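Local coordinates for reticulocyte binding protein (Streptococcus agalactiae COH1, PDB 3FAW), which is a cell-wall-anchored pullulanase of group B Streptococcus that probably hydrolyses the alpha-1,6 branch linkages of pullulan and related alpha-glucans, at residues A43-L48 and T118-F124; L249-L254 and K373-H377. One frame throughout, in Å; residues are numbered along the deposited sequence.

Overall arrangement
From the N terminus, the chain first builds a small mixed beta domain, whose opening strand 40-47 is joined in contact 1 to the last, 114-120, closing a loop of 69 residues; strand 114-120 then runs into helix 122-129. An antiparallel sheet follows, in the region of the family 48 carbohydrate-binding module. After strand 241-242 the connecting loop reaches contact 2, where residues 249-254 meet helix 367-381; this closes a second, longer loop that includes the first two strands of the TIM barrel. The loops follow in series, neither nesting nor crossing, and the contact centres lie about 46 Å apart. Contact 1 closes the N-terminal sheet by pairing its first and last strands; contact 2 fastens the linker to the catalytic barrel.

Contact 1 (A43-L48 and T118-F124); sequences AQQTDL and TRQSWEF
Phe124 lays its ring against the extended side chain of Gln45, with CE2 3.5 Å from Gln45 CD and the amide and ring planes only 26° apart. Its CG is anti to the backbone N (chi1 -172°), which carries the ring back from the helix onto strand 40-47; there Asp47 N lies over one face and Leu48 CD2 approaches CE1 at 4.2 Å. The Gln45 amide is held flat and fixed in rotation: NE2 donates to Asp47 O (3.1 Å) and also to Phe100 O, while OE1 accepts from a water at the ring edge, itself bound by Gln120 NE2, which also bonds Tyr129 OH. Before Ser121, the strands pair in parallel through Arg119 N to Ala43 O (3.1 Å) and Gln45 N to Arg119 O (2.9 Å); the longer bond from Ser121 N to Gln45 O (3.3 Å) carries the pairing to the helix start. Ser121 is the N-cap, its OG accepting from Phe124 N. Gln44 CG lies over the guanidinium, 3.3 Å from Arg119 NH2. The parallel pair joins the first and last strands of this N-terminal sheet, and helix 122-129 packs back on it, Leu48 touching Gln127 and Gln120 touching Leu128.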
# COMPACT_ATOMS: atom_id res chain seq x y z
N ALA A 43 -18.94 17.88 -27.41
CA ALA A 43 -19.55 16.67 -27.94
C ALA A 43 -18.63 15.47 -27.80
O ALA A 43 -17.40 15.60 -27.86
CB ALA A 43 -19.93 16.87 -29.40
N GLN A 44 -19.23 14.30 -27.61
CA GLN A 44 -18.50 13.04 -27.51
C GLN A 44 -19.18 11.95 -28.33
O GLN A 44 -20.42 11.87 -28.36
CB GLN A 44 -18.39 12.58 -26.05
CG GLN A 44 -17.72 13.58 -25.11
CD GLN A 44 -18.66 14.68 -24.62
OE1 GLN A 44 -19.85 14.45 -24.43
NE2 GLN A 44 -18.11 15.88 -24.42
N GLN A 45 -18.38 11.12 -29.01
CA GLN A 45 -18.89 9.92 -29.67
C GLN A 45 -18.82 8.73 -28.71
O GLN A 45 -17.74 8.39 -28.21
CB GLN A 45 -18.12 9.62 -30.96
CG GLN A 45 -18.77 8.50 -31.79
CD GLN A 45 -18.16 8.32 -33.17
OE1 GLN A 45 -17.34 9.12 -33.61
NE2 GLN A 45 -18.58 7.26 -33.86
N THR A 46 -19.97 8.10 -28.48
CA THR A 46 -20.14 7.06 -27.47
C THR A 46 -20.28 5.65 -28.07
O THR A 46 -20.04 4.66 -27.39
CB THR A 46 -21.37 7.35 -26.60
OG1 THR A 46 -22.55 7.35 -27.42
CG2 THR A 46 -21.23 8.71 -25.91
N ASP A 47 -20.68 5.57 -29.34
CA ASP A 47 -20.66 4.31 -30.09
C ASP A 47 -20.63 4.58 -31.60
O ASP A 47 -20.53 5.73 -32.02
CB ASP A 47 -21.82 3.38 -29.66
CG ASP A 47 -23.19 3.92 -30.05
OD1 ASP A 47 -23.30 4.69 -31.02
OD2 ASP A 47 -24.17 3.54 -29.38
N LEU A 48 -20.74 3.53 -32.40
CA LEU A 48 -20.62 3.66 -33.86
C LEU A 48 -21.67 4.60 -34.46
O LEU A 48 -21.38 5.31 -35.43
CB LEU A 48 -20.68 2.29 -34.54
CG LEU A 48 -19.47 1.36 -34.32
CD1 LEU A 48 -19.66 0.03 -35.05
CD2 LEU A 48 -18.17 2.02 -34.75
N THR A 118 -15.59 16.29 -31.99
CA THR A 118 -15.99 15.20 -31.10
C THR A 118 -14.78 14.56 -30.43
O THR A 118 -13.72 14.41 -31.05
CB THR A 118 -16.81 14.11 -31.83
OG1 THR A 118 -16.03 13.55 -32.89
CG2 THR A 118 -18.10 14.69 -32.39
N ARG A 119 -14.95 14.20 -29.16
CA ARG A 119 -13.97 13.47 -28.38
C ARG A 119 -14.49 12.05 -28.23
O ARG A 119 -15.69 11.85 -28.07
CB ARG A 119 -13.82 14.14 -27.00
CG ARG A 119 -13.03 13.35 -25.95
CD ARG A 119 -12.79 14.18 -24.69
NE ARG A 119 -14.04 14.55 -24.02
CZ ARG A 119 -14.63 13.84 -23.05
NH1 ARG A 119 -14.11 12.70 -22.61
NH2 ARG A 119 -15.76 14.29 -22.52
N GLN A 120 -13.60 11.06 -28.28
CA GLN A 120 -14.01 9.68 -28.06
C GLN A 120 -14.10 9.40 -26.56
O GLN A 120 -13.14 9.63 -25.84
CB GLN A 120 -13.03 8.71 -28.72
CG GLN A 120 -13.07 8.74 -30.24
CD GLN A 120 -11.97 7.92 -30.88
OE1 GLN A 120 -10.86 7.81 -30.34
NE2 GLN A 120 -12.26 7.34 -32.03
N SER A 121 -15.26 8.92 -26.11
CA SER A 121 -15.43 8.54 -24.70
C SER A 121 -14.52 7.35 -24.40
O SER A 121 -14.19 6.59 -25.31
CB SER A 121 -16.89 8.20 -24.37
OG SER A 121 -17.27 6.93 -24.90
N TRP A 122 -14.13 7.17 -23.14
CA TRP A 122 -13.26 6.04 -22.79
C TRP A 122 -13.93 4.69 -23.08
O TRP A 122 -13.25 3.74 -23.49
CB TRP A 122 -12.74 6.13 -21.34
CG TRP A 122 -13.76 5.91 -20.25
CD1 TRP A 122 -14.42 6.87 -19.54
CD2 TRP A 122 -14.19 4.65 -19.71
NE1 TRP A 122 -15.25 6.29 -18.61
CE2 TRP A 122 -15.13 4.93 -18.69
CE3 TRP A 122 -13.88 3.31 -19.99
CZ2 TRP A 122 -15.76 3.92 -17.95
CZ3 TRP A 122 -14.51 2.31 -19.26
CH2 TRP A 122 -15.44 2.63 -18.25
N GLU A 123 -15.25 4.60 -22.89
CA GLU A 123 -16.00 3.38 -23.23
C GLU A 123 -15.91 3.07 -24.73
O GLU A 123 -15.77 1.91 -25.12
CB GLU A 123 -17.49 3.50 -22.85
CG GLU A 123 -17.77 3.59 -21.35
CD GLU A 123 -17.87 5.02 -20.84
OE1 GLU A 123 -17.31 5.94 -21.49
OE2 GLU A 123 -18.50 5.23 -19.79
N PHE A 124 -16.02 4.11 -25.55
CA PHE A 124 -15.90 3.97 -27.01
C PHE A 124 -14.45 3.68 -27.42
O PHE A 124 -14.22 2.91 -28.36
CB PHE A 124 -16.41 5.25 -27.70
CG PHE A 124 -16.52 5.14 -29.21
CD1 PHE A 124 -17.19 4.08 -29.80
CD2 PHE A 124 -15.99 6.13 -30.02
CE1 PHE A 124 -17.30 3.99 -31.19
CE2 PHE A 124 -16.09 6.06 -31.41
CZ PHE A 124 -16.75 4.98 -31.99
O HOH W 1 -14.58 8.61 -33.51

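Contact 2 (L249-L254 and K373-H377); sequences LGPQNL and KQLIH
Pro251 and Leu254 pack against helix 367-381 of the catalytic TIM barrel, and these two residues begin and end a type I beta turn in the loop that leads to the first barrel strand. Among the apolar contacts, Pro251 CB makes a CH-pi contact over one face of the His377 imidazole, 4.2 Å from the ring centroid and 13° off its normal. Leu254 sends CD1 to His377 CB (3.7 Å) and CD2 across the Lys373 chain to CG (3.8 Å); with its CG anti to the backbone N (chi1 -169°), the branch reaches the helix although the CB does not aim at it. The polar contacts centre on the Lys373 ammonium. An extended chain carries NZ past Gly250 to Leu249 O, 2.9 Å away, and NZ also bonds Pro246 O and a water held by Pro251 O, with a salt bridge to Glu448 at the end of helix 432-449. Lys373 thus ties both the loop and helix 432-449 to its own helix, its charge probably balanced by the glutamate. Gln252 NE2 braces the loop, donating to Gly250 O. Within the turn, Asn253 OD1 lies 3.4 Å from His377 CE1, and a water in the imidazole plane sits 2.7 Å from His377 NE2.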
# COMPACT_ATOMS: atom_id res chain seq x y z
N LEU A 249 17.86 -13.06 -15.07
CA LEU A 249 18.51 -12.45 -13.90
C LEU A 249 18.07 -13.06 -12.57
O LEU A 249 16.95 -13.54 -12.43
CB LEU A 249 18.24 -10.94 -13.88
CG LEU A 249 18.54 -10.18 -15.18
CD1 LEU A 249 17.99 -8.75 -15.10
CD2 LEU A 249 20.03 -10.18 -15.48
N GLY A 250 18.96 -13.01 -11.58
CA GLY A 250 18.67 -13.52 -10.24
C GLY A 250 18.70 -15.04 -10.18
O GLY A 250 18.95 -15.70 -11.19
N PRO A 251 18.46 -15.61 -8.98
CA PRO A 251 18.42 -17.07 -8.81
C PRO A 251 17.39 -17.71 -9.73
O PRO A 251 16.22 -17.31 -9.72
CB PRO A 251 18.02 -17.26 -7.34
CG PRO A 251 18.22 -15.95 -6.68
CD PRO A 251 18.18 -14.89 -7.72
N GLN A 252 17.82 -18.69 -10.52
CA GLN A 252 16.96 -19.32 -11.52
C GLN A 252 15.98 -20.34 -10.93
O GLN A 252 15.05 -20.77 -11.62
CB GLN A 252 17.82 -19.96 -12.61
CG GLN A 252 18.61 -18.95 -13.44
CD GLN A 252 17.70 -18.01 -14.22
OE1 GLN A 252 16.99 -18.43 -15.13
NE2 GLN A 252 17.71 -16.73 -13.85
N ASN A 253 16.18 -20.72 -9.67
CA ASN A 253 15.26 -21.62 -8.98
C ASN A 253 14.31 -20.87 -8.03
O ASN A 253 13.72 -21.48 -7.14
CB ASN A 253 16.03 -22.72 -8.22
CG ASN A 253 16.96 -22.16 -7.16
OD1 ASN A 253 17.25 -20.97 -7.13
ND2 ASN A 253 17.44 -23.04 -6.28
N LEU A 254 14.18 -19.56 -8.23
CA LEU A 254 13.29 -18.73 -7.41
C LEU A 254 11.90 -19.35 -7.40
O LEU A 254 11.36 -19.69 -8.45
CB LEU A 254 13.24 -17.30 -7.94
CG LEU A 254 12.56 -16.24 -7.06
CD1 LEU A 254 13.38 -15.95 -5.81
CD2 LEU A 254 12.31 -14.97 -7.87
N LYS A 373 15.23 -10.21 -6.47
CA LYS A 373 15.04 -11.66 -6.54
C LYS A 373 15.88 -12.39 -5.49
O LYS A 373 15.42 -13.36 -4.89
CB LYS A 373 15.39 -12.18 -7.94
CG LYS A 373 14.32 -11.96 -9.00
CD LYS A 373 14.76 -12.59 -10.31
CE LYS A 373 13.77 -12.40 -11.43
NZ LYS A 373 14.02 -13.41 -12.51
N GLN A 374 17.12 -11.94 -5.29
CA GLN A 374 18.03 -12.56 -4.33
C GLN A 374 17.55 -12.37 -2.90
O GLN A 374 17.54 -13.31 -2.11
CB GLN A 374 19.45 -12.02 -4.50
CG GLN A 374 20.52 -12.71 -3.64
CD GLN A 374 20.73 -14.17 -4.02
OE1 GLN A 374 20.58 -15.07 -3.20
NE2 GLN A 374 21.09 -14.40 -5.27
N LEU A 375 17.16 -11.14 -2.56
CA LEU A 375 16.56 -10.84 -1.27
C LEU A 375 15.33 -11.73 -1.01
O LEU A 375 15.17 -12.27 0.08
CB LEU A 375 16.16 -9.36 -1.18
CG LEU A 375 15.33 -8.94 0.04
CD1 LEU A 375 16.09 -9.23 1.33
CD2 LEU A 375 14.94 -7.47 -0.05
N ILE A 376 14.48 -11.88 -2.03
CA ILE A 376 13.24 -12.66 -1.90
C ILE A 376 13.55 -14.16 -1.74
O ILE A 376 12.90 -14.85 -0.96
CB ILE A 376 12.29 -12.41 -3.10
CG1 ILE A 376 11.69 -11.00 -3.00
CG2 ILE A 376 11.17 -13.43 -3.13
CD1 ILE A 376 10.87 -10.57 -4.21
N HIS A 377 14.55 -14.64 -2.47
CA HIS A 377 15.06 -16.01 -2.31
C HIS A 377 15.64 -16.22 -0.91
O HIS A 377 15.45 -17.27 -0.31
CB HIS A 377 16.12 -16.30 -3.38
CG HIS A 377 16.44 -17.75 -3.56
ND1 HIS A 377 15.51 -18.67 -4.02
CD2 HIS A 377 17.59 -18.44 -3.39
CE1 HIS A 377 16.07 -19.86 -4.09
NE2 HIS A 377 17.34 -19.75 -3.72
O HOH W 2 14.33 -16.21 -11.49
O HOH W 3 19.24 -21.70 -3.71